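Side-chain contacts in AHL synthase (Burkholderia glumae, PDB 3P2H), which probably catalyses the formation of N-acyl-L-homoserine lactone quorum-sensing signals from S-adenosyl-L-methionine and fatty acyl chains carried by acyl carrier protein: residues E81-L86 with I140-C145; A68-T73 with E129-R134; W118-M123 with E148-R153; Y54-G57 with E63-G66. The protein carries 3 engineered substitutions. All coordinates share one frame; numbering follows the deposited sequence.

Contact 1: residues E81-L86 with I140-C145. With NOO (N-(3-oxocyclohex-1-en-1-yl)octanamide), chain C; MTA (5'-deoxy-5'-methylthioadenosine), chain B.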
# COMPACT_ATOMS: atom_id res chain seq x y z
N GLU A 81 -2.48 -14.92 2.78
CA GLU A 81 -2.44 -15.71 4.00
C GLU A 81 -3.44 -15.37 5.09
O GLU A 81 -3.97 -16.26 5.74
CB GLU A 81 -1.02 -15.65 4.59
CG GLU A 81 0.01 -16.31 3.69
CD GLU A 81 1.40 -16.34 4.29
OE1 GLU A 81 2.19 -17.19 3.84
OE2 GLU A 81 1.70 -15.51 5.18
N VAL A 82 -3.71 -14.08 5.28
CA VAL A 82 -4.62 -13.64 6.33
C VAL A 82 -6.09 -13.46 5.91
O VAL A 82 -6.99 -13.92 6.61
CB VAL A 82 -4.11 -12.32 6.96
CG1 VAL A 82 -5.05 -11.85 8.07
CG2 VAL A 82 -2.71 -12.54 7.51
N PHE A 83 -6.32 -12.81 4.77
CA PHE A 83 -7.69 -12.58 4.32
C PHE A 83 -8.05 -13.19 2.96
O PHE A 83 -8.67 -12.53 2.13
CB PHE A 83 -7.96 -11.08 4.29
CG PHE A 83 -7.80 -10.40 5.62
CD1 PHE A 83 -8.64 -10.73 6.68
CD2 PHE A 83 -6.81 -9.44 5.82
CE1 PHE A 83 -8.51 -10.10 7.92
CE2 PHE A 83 -6.67 -8.81 7.06
CZ PHE A 83 -7.53 -9.15 8.11
N PRO A 84 -7.71 -14.46 2.74
CA PRO A 84 -8.03 -15.09 1.45
C PRO A 84 -9.52 -15.19 1.14
O PRO A 84 -9.92 -15.24 -0.02
CB PRO A 84 -7.37 -16.46 1.57
CG PRO A 84 -7.51 -16.77 3.03
CD PRO A 84 -7.13 -15.45 3.67
N HIS A 85 -10.34 -15.22 2.19
CA HIS A 85 -11.78 -15.34 2.03
C HIS A 85 -12.44 -14.07 1.49
O HIS A 85 -13.63 -14.06 1.19
CB HIS A 85 -12.42 -15.74 3.37
CG HIS A 85 -12.05 -14.84 4.51
ND1 HIS A 85 -12.53 -13.56 4.65
CD2 HIS A 85 -11.21 -15.04 5.56
CE1 HIS A 85 -12.01 -13.00 5.73
NE2 HIS A 85 -11.21 -13.88 6.30
N LEU A 86 -11.66 -13.00 1.37
CA LEU A 86 -12.20 -11.76 0.85
C LEU A 86 -12.20 -11.79 -0.66
O LEU A 86 -12.82 -10.94 -1.30
CB LEU A 86 -11.38 -10.56 1.32
CG LEU A 86 -11.45 -10.14 2.80
CD1 LEU A 86 -10.73 -8.82 2.97
CD2 LEU A 86 -12.89 -10.01 3.23
N ILE A 140 -2.82 -5.44 -6.12
CA ILE A 140 -3.98 -6.01 -5.44
C ILE A 140 -3.81 -5.77 -3.95
O ILE A 140 -2.69 -5.67 -3.45
CB ILE A 140 -4.11 -7.52 -5.74
CG1 ILE A 140 -5.47 -8.02 -5.23
CG2 ILE A 140 -2.98 -8.29 -5.09
CD1 ILE A 140 -5.81 -9.43 -5.66
N GLY A 141 -4.93 -5.65 -3.23
CA GLY A 141 -4.84 -5.42 -1.81
C GLY A 141 -6.15 -5.04 -1.16
O GLY A 141 -7.07 -4.55 -1.82
N VAL A 142 -6.24 -5.27 0.14
CA VAL A 142 -7.45 -4.94 0.88
C VAL A 142 -7.43 -3.44 1.11
O VAL A 142 -6.46 -2.90 1.65
CB VAL A 142 -7.50 -5.67 2.23
CG1 VAL A 142 -8.76 -5.28 2.98
CG2 VAL A 142 -7.45 -7.16 2.02
N THR A 143 -8.49 -2.77 0.69
CA THR A 143 -8.54 -1.33 0.85
C THR A 143 -9.86 -0.89 1.47
O THR A 143 -10.90 -1.48 1.20
CB THR A 143 -8.40 -0.61 -0.51
OG1 THR A 143 -9.70 -0.28 -1.02
CG2 THR A 143 -7.74 -1.53 -1.51
N PHE A 144 -9.80 0.13 2.31
CA PHE A 144 -11.00 0.67 2.93
C PHE A 144 -11.82 1.17 1.74
O PHE A 144 -11.25 1.68 0.77
CB PHE A 144 -10.65 1.84 3.84
CG PHE A 144 -9.90 1.45 5.08
CD1 PHE A 144 -9.25 0.23 5.18
CD2 PHE A 144 -9.81 2.34 6.16
CE1 PHE A 144 -8.52 -0.11 6.32
CE2 PHE A 144 -9.09 2.01 7.30
CZ PHE A 144 -8.44 0.79 7.39
N CYS A 145 -13.14 1.03 1.78
CA CYS A 145 -13.94 1.50 0.66
C CYS A 145 -13.79 3.01 0.49
O CYS A 145 -13.88 3.53 -0.61
CB CYS A 145 -15.41 1.11 0.85
SG CYS A 145 -15.70 -0.64 0.56
C1 NOO C . -6.82 4.49 4.98
O1 NOO C . -7.83 5.13 4.73
C2 NOO C . -6.37 3.31 4.12
C3 NOO C . -5.66 2.23 4.65
C4 NOO C . -5.14 2.36 6.09
C5 NOO C . -4.81 3.84 6.54
C6 NOO C . -5.96 4.85 6.23
N7 NOO C . -5.37 0.98 3.95
C8 NOO C . -4.23 0.15 3.80
O8 NOO C . -3.56 -0.28 4.73
C9 NOO C . -3.77 -0.28 2.39
C10 NOO C . -4.70 -0.05 1.17
C11 NOO C . -4.41 -1.13 0.09
C12 NOO C . -4.47 -0.57 -1.34
C13 NOO C . -4.30 -1.69 -2.39
C14 NOO C . -5.08 -1.38 -3.68
C15 NOO C . -4.72 -2.37 -4.80
CS MTA B . -6.19 -4.48 6.20
S5' MTA B . -7.88 -4.60 6.86
C5' MTA B . -7.61 -4.11 8.60
C4' MTA B . -7.48 -5.32 9.53
O4' MTA B . -6.32 -6.08 9.10
C2' MTA B . -5.80 -5.34 11.26
O2' MTA B . -5.53 -5.61 12.64
C3' MTA B . -7.25 -4.82 10.96
O3' MTA B . -8.18 -5.46 11.84
C1' MTA B . -5.69 -6.56 10.32
N9 MTA B . -4.29 -6.91 10.02
C8 MTA B . -3.34 -6.13 9.41
N7 MTA B . -2.21 -6.76 9.30
C5 MTA B . -2.36 -8.00 9.82
C6 MTA B . -1.50 -9.14 9.98
N6 MTA B . -0.18 -9.09 9.54
N1 MTA B . -2.00 -10.28 10.57
C2 MTA B . -3.29 -10.35 11.01
N3 MTA B . -4.11 -9.27 10.86
C4 MTA B . -3.71 -8.12 10.29
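Leu86 and Phe83 both pack against Val142, in an example of how a mixed sheet of the acetyltransferase type, the fold shared by autoinducer synthases, lets one strand serve two ligands. Ile140, in strand 138-144, rests its side chain on Leu79 and Trp176 while its carbonyl carbon C lies 3.6 Å from C15 of NOO, the end of the octanoyl tail. Gly141, with no side chain, lets that tail run close along the backbone. Val142 turns toward the loop. Its CG2 meets CD1 of Leu86 at 3.8 Å, the two side chains crossing at about a right angle, and the ring of Phe83 approaches the same methyl more loosely and obliquely, CD2 to CG2 4.5 Å. The other branch, CG1, stands anti to the backbone N (chi1 179°) and reaches S5' of MTA at 4.0 Å. Phe83 in turn presents its ring edge to the ribose, CE2 lying 3.4 Å from O4' of MTA, while CG1 of Val82 sits over the centre of one ring face. The loop and the strand thus share in walling the nucleoside pocket, to which Asp45 and Gln46 add hydrogen bonds. Thr143 returns to the acyl chain: its CG2 touches C12 of NOO at 3.4 Å, and its hydroxyl OG1 donates to the carbonyl O of Phe144 at 3.1 Å from well above the carbonyl plane. Phe144 then lays one face of its ring against the cyclohexenone of NOO, with C3 over the ring centre and 4.0 Å above its plane.

Contact 2: residues A68-T73 with E129-R134; sequences ARLLPT and ECAARR
Leu70 reaches from its strand to Cys130 and Ala131 with a single methyl, CD1, which lies 4.0 Å from SG of Cys130 and 4.5 Å from CB of Ala131. Two torsions send it there: CG lies beside the backbone N and opposite the carbonyl carbon (chi1 -73°), and the second torsion is extended. Cys130 answers with SG trans to its own backbone N (chi1 172°), which swings the sulfur toward the leucine methyl; CB, placed by the helix backbone, lies close to the same methyl. Contacts of this sort lay a helix on a sheet: helix 120-133 packs here on strand 64-72, and Leu70 also touches Trp98, Leu100 and Val53 of the strands beside it, the last of which reaches Cys130 as well and extends the apolar layer beneath the helix. Arg69, the residue before Leu70, takes no part in the helix contact; its guanidinium forms salt bridges with Asp45 and Asp48, the first of which also binds MTA. Along the helix, Glu129 and Arg133 lie one turn apart. OE1 of Glu129 stands 3.1 Å from NH2 of Arg133 but well out of the guanidinium plane, a pairing of charges alone, and CG of Glu129 sits 3.5 Å above that plane, toward its rim.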
# COMPACT_ATOMS: atom_id res chain seq x y z
N ALA A 68 3.49 3.32 2.39
CA ALA A 68 2.93 2.25 1.58
C ALA A 68 3.91 1.08 1.60
O ALA A 68 5.11 1.27 1.75
CB ALA A 68 2.70 2.72 0.15
N ARG A 69 3.36 -0.12 1.46
CA ARG A 69 4.16 -1.33 1.47
C ARG A 69 3.87 -2.10 0.19
O ARG A 69 2.71 -2.26 -0.19
CB ARG A 69 3.80 -2.18 2.69
CG ARG A 69 4.57 -3.47 2.80
CD ARG A 69 4.49 -4.06 4.19
NE ARG A 69 3.19 -4.66 4.49
CZ ARG A 69 2.89 -5.23 5.65
NH1 ARG A 69 3.78 -5.27 6.62
NH2 ARG A 69 1.70 -5.79 5.82
N LEU A 70 4.92 -2.56 -0.48
CA LEU A 70 4.77 -3.33 -1.71
C LEU A 70 5.42 -4.70 -1.57
O LEU A 70 6.56 -4.81 -1.12
CB LEU A 70 5.41 -2.57 -2.89
CG LEU A 70 4.64 -1.34 -3.37
CD1 LEU A 70 5.48 -0.57 -4.38
CD2 LEU A 70 3.34 -1.78 -4.00
N LEU A 71 4.68 -5.74 -1.95
CA LEU A 71 5.17 -7.11 -1.87
C LEU A 71 4.82 -7.87 -3.14
O LEU A 71 3.76 -7.67 -3.71
CB LEU A 71 4.53 -7.85 -0.69
CG LEU A 71 4.86 -7.41 0.73
CD1 LEU A 71 3.91 -8.10 1.70
CD2 LEU A 71 6.32 -7.75 1.05
N PRO A 72 5.73 -8.74 -3.61
CA PRO A 72 5.44 -9.50 -4.83
C PRO A 72 4.52 -10.65 -4.43
O PRO A 72 4.66 -11.21 -3.35
CB PRO A 72 6.83 -10.00 -5.25
CG PRO A 72 7.50 -10.24 -3.93
CD PRO A 72 7.09 -9.02 -3.11
N THR A 73 3.56 -10.99 -5.28
CA THR A 73 2.64 -12.07 -4.93
C THR A 73 3.29 -13.46 -5.02
O THR A 73 2.71 -14.44 -4.56
CB THR A 73 1.38 -12.06 -5.80
OG1 THR A 73 1.75 -12.04 -7.18
CG2 THR A 73 0.53 -10.84 -5.47
N GLU A 129 4.53 3.41 -9.93
CA GLU A 129 5.76 3.57 -10.69
C GLU A 129 6.77 2.49 -10.31
O GLU A 129 7.31 1.79 -11.17
CB GLU A 129 6.34 4.95 -10.41
CG GLU A 129 7.42 5.39 -11.37
CD GLU A 129 7.80 6.83 -11.15
OE1 GLU A 129 7.95 7.57 -12.15
OE2 GLU A 129 7.95 7.24 -9.97
N CYS A 130 7.00 2.35 -9.01
CA CYS A 130 7.94 1.35 -8.51
C CYS A 130 7.55 -0.06 -8.93
O CYS A 130 8.34 -0.79 -9.52
CB CYS A 130 8.03 1.43 -6.99
SG CYS A 130 8.99 0.08 -6.26
N ALA A 131 6.31 -0.45 -8.63
CA ALA A 131 5.81 -1.78 -8.96
C ALA A 131 5.93 -2.07 -10.45
O ALA A 131 6.31 -3.17 -10.85
CB ALA A 131 4.36 -1.92 -8.51
N ALA A 132 5.59 -1.08 -11.27
CA ALA A 132 5.65 -1.24 -12.72
C ALA A 132 7.08 -1.52 -13.16
O ALA A 132 7.33 -2.43 -13.95
CB ALA A 132 5.11 0.00 -13.40
N ARG A 133 8.02 -0.73 -12.65
CA ARG A 133 9.43 -0.89 -12.99
C ARG A 133 9.96 -2.26 -12.59
O ARG A 133 10.97 -2.72 -13.10
CB ARG A 133 10.27 0.20 -12.34
CG ARG A 133 9.99 1.59 -12.89
CD ARG A 133 10.78 2.66 -12.18
NE ARG A 133 10.53 3.98 -12.75
CZ ARG A 133 11.00 5.13 -12.25
NH1 ARG A 133 11.74 5.12 -11.15
NH2 ARG A 133 10.72 6.27 -12.85
N ARG A 134 9.25 -2.91 -11.66
CA ARG A 134 9.63 -4.23 -11.18
C ARG A 134 8.90 -5.32 -11.95
O ARG A 134 8.97 -6.49 -11.59
CB ARG A 134 9.33 -4.35 -9.68
CG ARG A 134 10.16 -3.42 -8.81
CD ARG A 134 11.62 -3.77 -8.93
NE ARG A 134 11.96 -4.95 -8.14
CZ ARG A 134 12.35 -4.91 -6.87
NH1 ARG A 134 12.46 -3.74 -6.25
NH2 ARG A 134 12.62 -6.03 -6.22

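Contact 3: residues W118-M123 with E148-R153. Engineered in segment 148-153: Met150 (natural residue Leu).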
# COMPACT_ATOMS: atom_id res chain seq x y z
N TRP A 118 -5.27 15.14 -2.26
CA TRP A 118 -4.22 15.37 -3.24
C TRP A 118 -2.94 14.83 -2.58
O TRP A 118 -1.83 15.03 -3.07
CB TRP A 118 -4.10 16.86 -3.54
CG TRP A 118 -5.09 17.36 -4.56
CD1 TRP A 118 -4.80 17.94 -5.77
CD2 TRP A 118 -6.53 17.33 -4.47
NE1 TRP A 118 -5.96 18.26 -6.44
CE2 TRP A 118 -7.04 17.89 -5.67
CE3 TRP A 118 -7.43 16.87 -3.50
CZ2 TRP A 118 -8.41 18.01 -5.92
CZ3 TRP A 118 -8.80 16.99 -3.75
CH2 TRP A 118 -9.28 17.55 -4.95
N SER A 119 -3.14 14.15 -1.45
CA SER A 119 -2.05 13.56 -0.68
C SER A 119 -1.92 12.11 -1.09
O SER A 119 -0.82 11.57 -1.25
CB SER A 119 -2.36 13.62 0.81
OG SER A 119 -2.60 14.94 1.22
N VAL A 120 -3.07 11.47 -1.26
CA VAL A 120 -3.11 10.07 -1.66
C VAL A 120 -2.48 9.90 -3.03
O VAL A 120 -1.70 8.97 -3.25
CB VAL A 120 -4.57 9.56 -1.72
CG1 VAL A 120 -4.63 8.19 -2.39
CG2 VAL A 120 -5.14 9.49 -0.31
N ARG A 121 -2.79 10.81 -3.95
CA ARG A 121 -2.27 10.71 -5.31
C ARG A 121 -0.76 10.50 -5.45
O ARG A 121 -0.33 9.54 -6.08
CB ARG A 121 -2.70 11.92 -6.14
CG ARG A 121 -2.68 11.63 -7.63
CD ARG A 121 -3.25 12.78 -8.45
NE ARG A 121 -2.25 13.79 -8.73
CZ ARG A 121 -1.51 13.82 -9.84
NH1 ARG A 121 -1.66 12.90 -10.79
NH2 ARG A 121 -0.59 14.76 -9.99
N PRO A 122 0.06 11.39 -4.86
CA PRO A 122 1.51 11.21 -4.97
C PRO A 122 2.00 9.89 -4.39
O PRO A 122 2.90 9.25 -4.94
CB PRO A 122 2.07 12.44 -4.26
CG PRO A 122 0.99 12.78 -3.25
CD PRO A 122 -0.27 12.57 -4.03
N MET A 123 1.40 9.48 -3.27
CA MET A 123 1.78 8.22 -2.64
C MET A 123 1.47 7.06 -3.58
O MET A 123 2.28 6.15 -3.75
CB MET A 123 1.03 8.04 -1.32
CG MET A 123 1.56 8.88 -0.17
SD MET A 123 3.31 8.55 0.21
CE MET A 123 3.27 6.78 0.43
N GLU A 148 -10.99 3.40 -1.60
CA GLU A 148 -11.37 2.93 -2.93
C GLU A 148 -12.03 4.07 -3.69
O GLU A 148 -11.81 4.23 -4.89
CB GLU A 148 -12.37 1.76 -2.83
CG GLU A 148 -12.93 1.34 -4.19
CD GLU A 148 -14.07 0.33 -4.07
OE1 GLU A 148 -15.03 0.61 -3.32
OE2 GLU A 148 -14.00 -0.73 -4.72
N ARG A 149 -12.84 4.85 -2.98
CA ARG A 149 -13.52 5.97 -3.60
C ARG A 149 -12.54 7.05 -4.02
O ARG A 149 -12.75 7.71 -5.04
CB ARG A 149 -14.58 6.53 -2.64
CG ARG A 149 -15.75 5.58 -2.42
CD ARG A 149 -16.94 6.28 -1.79
NE ARG A 149 -16.74 6.58 -0.38
CZ ARG A 149 -16.80 5.68 0.60
NH1 ARG A 149 -17.05 4.41 0.33
NH2 ARG A 149 -16.63 6.07 1.85
N MET A 150 -11.47 7.25 -3.26
CA MET A 150 -10.49 8.26 -3.63
C MET A 150 -9.72 7.81 -4.87
O MET A 150 -9.37 8.63 -5.72
CB MET A 150 -9.52 8.53 -2.48
CG MET A 150 -10.14 9.36 -1.36
SD MET A 150 -8.95 9.75 -0.06
CE MET A 150 -9.14 8.30 1.02
N PHE A 151 -9.46 6.50 -4.97
CA PHE A 151 -8.77 5.95 -6.13
C PHE A 151 -9.63 6.23 -7.35
O PHE A 151 -9.12 6.64 -8.40
CB PHE A 151 -8.57 4.44 -5.99
CG PHE A 151 -7.50 4.04 -4.99
CD1 PHE A 151 -6.60 4.97 -4.48
CD2 PHE A 151 -7.39 2.71 -4.58
CE1 PHE A 151 -5.60 4.58 -3.58
CE2 PHE A 151 -6.40 2.32 -3.69
CZ PHE A 151 -5.50 3.25 -3.19
N ARG A 152 -10.93 6.01 -7.23
CA ARG A 152 -11.85 6.26 -8.33
C ARG A 152 -11.81 7.72 -8.73
O ARG A 152 -11.72 8.05 -9.90
CB ARG A 152 -13.28 5.87 -7.94
CG ARG A 152 -13.47 4.37 -7.75
CD ARG A 152 -14.89 4.03 -7.28
NE ARG A 152 -15.09 2.59 -7.20
CZ ARG A 152 -16.17 2.00 -6.67
NH1 ARG A 152 -17.15 2.74 -6.16
NH2 ARG A 152 -16.25 0.68 -6.64
N ARG A 153 -11.85 8.61 -7.74
CA ARG A 153 -11.81 10.04 -8.00
C ARG A 153 -10.49 10.45 -8.66
O ARG A 153 -10.47 11.31 -9.54
CB ARG A 153 -12.00 10.83 -6.70
CG ARG A 153 -12.22 12.31 -6.93
CD ARG A 153 -13.55 12.54 -7.62
NE ARG A 153 -13.77 13.92 -8.02
CZ ARG A 153 -14.80 14.32 -8.77
NH1 ARG A 153 -15.69 13.44 -9.19
NH2 ARG A 153 -14.92 15.60 -9.11
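Val120 packs with both of its methyls, one for each of two consecutive residues of the opposing helix. CG2 meets SD of Met150 at 3.8 Å, and CG1 meets CE1 of Phe151 at 3.9 Å; both pairs of side chains cross at about a right angle. The valine comes to the phenylalanine at its edge, near the ring plane, and does not lie over a face. Met150, an engineered residue where the natural protein has leucine, runs extended through its second torsion (chi2 -177°), which carries SD out to the valine methyl; the bend at chi3 only turns CE. Helix 120-133 is the helical connection of a beta-alpha-beta crossover between the parallel, neighbouring strands 97-105 and 138-144, and here its N-terminal part packs on helix 145-154, which follows the second of those strands. Val120 also touches Phe103 of the first strand, and Phe151 reaches the NOO pocket, so the helix pair adjoins the acyl site. Charged interactions lie apart from this apolar patch. OE2 of Glu148 is 3.3 Å from NH2 of Arg152 but far out of the guanidinium plane, with CD of Glu148 above one face of that group, so charge rather than a directed N-H joins them. The same oxygen has a second partner, forming a salt bridge with NE of Arg160.

Contact 4: residues Y54-G57 with E63-G66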
# COMPACT_ATOMS: atom_id res chain seq x y z
N TYR A 54 9.21 -0.26 0.34
CA TYR A 54 8.45 0.77 1.04
C TYR A 54 8.47 2.13 0.36
O TYR A 54 9.45 2.53 -0.27
CB TYR A 54 9.00 0.98 2.46
CG TYR A 54 8.92 -0.23 3.36
CD1 TYR A 54 7.71 -0.61 3.94
CD2 TYR A 54 10.06 -0.99 3.63
CE1 TYR A 54 7.64 -1.71 4.78
CE2 TYR A 54 10.00 -2.09 4.46
CZ TYR A 54 8.79 -2.45 5.04
OH TYR A 54 8.75 -3.55 5.86
N VAL A 55 7.36 2.85 0.51
CA VAL A 55 7.22 4.18 -0.04
C VAL A 55 6.93 5.08 1.16
O VAL A 55 6.04 4.77 1.95
CB VAL A 55 6.05 4.29 -1.03
CG1 VAL A 55 5.94 5.73 -1.55
CG2 VAL A 55 6.23 3.31 -2.18
N LEU A 56 7.68 6.16 1.30
CA LEU A 56 7.45 7.11 2.40
C LEU A 56 7.24 8.49 1.80
O LEU A 56 7.94 8.89 0.88
CB LEU A 56 8.65 7.18 3.36
CG LEU A 56 9.19 5.93 4.06
CD1 LEU A 56 10.03 6.37 5.25
CD2 LEU A 56 8.06 5.05 4.52
N GLY A 57 6.25 9.21 2.32
CA GLY A 57 6.01 10.56 1.85
C GLY A 57 6.47 11.47 2.97
O GLY A 57 6.23 11.15 4.13
N GLU A 63 9.26 15.40 7.62
CA GLU A 63 8.59 14.43 8.48
C GLU A 63 7.65 13.53 7.67
O GLU A 63 6.99 13.99 6.74
CB GLU A 63 7.76 15.13 9.55
CG GLU A 63 8.56 15.99 10.49
CD GLU A 63 7.71 16.49 11.63
OE1 GLU A 63 6.68 17.16 11.36
OE2 GLU A 63 8.06 16.22 12.80
N ILE A 64 7.59 12.26 8.05
CA ILE A 64 6.74 11.32 7.33
C ILE A 64 5.27 11.71 7.41
O ILE A 64 4.74 11.98 8.49
CB ILE A 64 6.92 9.89 7.87
CG1 ILE A 64 8.37 9.46 7.69
CG2 ILE A 64 5.99 8.93 7.13
CD1 ILE A 64 8.64 8.01 8.02
N CYS A 65 4.63 11.77 6.25
CA CYS A 65 3.22 12.11 6.17
C CYS A 65 2.49 11.11 5.28
O CYS A 65 1.37 11.36 4.84
CB CYS A 65 3.04 13.53 5.64
SG CYS A 65 3.78 13.84 4.02
N GLY A 66 3.13 9.98 5.01
CA GLY A 66 2.51 8.98 4.17
C GLY A 66 3.37 7.73 4.04
O GLY A 66 4.60 7.81 4.13
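Gly57 and Gly66 come together where a hairpin is held by backbone groups. The amide N of Gly57 donates to the carbonyl O of Gly66 at 2.8 Å, and the N-H points almost straight at it (168°). In return the carbonyl O of Gly57 receives the amide N of Cys65 at 2.7 Å, again nearly linear (170°). Both polar groups of Gly57 are therefore satisfied, but by two successive residues: Cys65 and Gly66 together face it, which is a classic beta bulge in the hairpin of strands 53-58 and 64-72. Each acceptor also has a weaker CA-H contact. CA of Ile64 lies 3.2 Å from the O of Gly57, and CA of Leu56 lies 3.4 Å from the O of Gly66. SG of Cys65, set between its backbone N and carbonyl carbon (chi1 57°), folds over the same Gly57 carbonyl, 3.6 Å from its O. Beside these bonds, CD1 of Leu56 and CD1 of Ile64 touch at 3.5 Å, and both side chains continue into contacts with helix 13-30. Beyond the pair, Leu56 bonds through its backbone to Phe4, and the amide N of Glu63 is taken up by OD2 of Asp59 in the turn. With two short, nearly straight bonds on one residue, the strands stay joined through the bulge by main-chain chemistry, and apolar contact is added on the helix side.

From the N terminus, contact 4 closes first, sealing the short hairpin of strands 53-58 and 64-72 before any other contact opens. The remaining three open in the order 2, 1, 3 and close in that same order, so each pair crosses and none nests. Contact 2 carries strand 64-72 to the end of helix 120-133, contact 1 brings the loop after helix 78-81 to strand 138-144, and contact 3 joins the start of helix 120-133 to helix 145-154. Met123 touches the segments of contacts 2 and 4, while Thr143 packs on Glu148, linking contacts 1 and 3. Hairpin, helices and ligand-lining strand are thus interlaced.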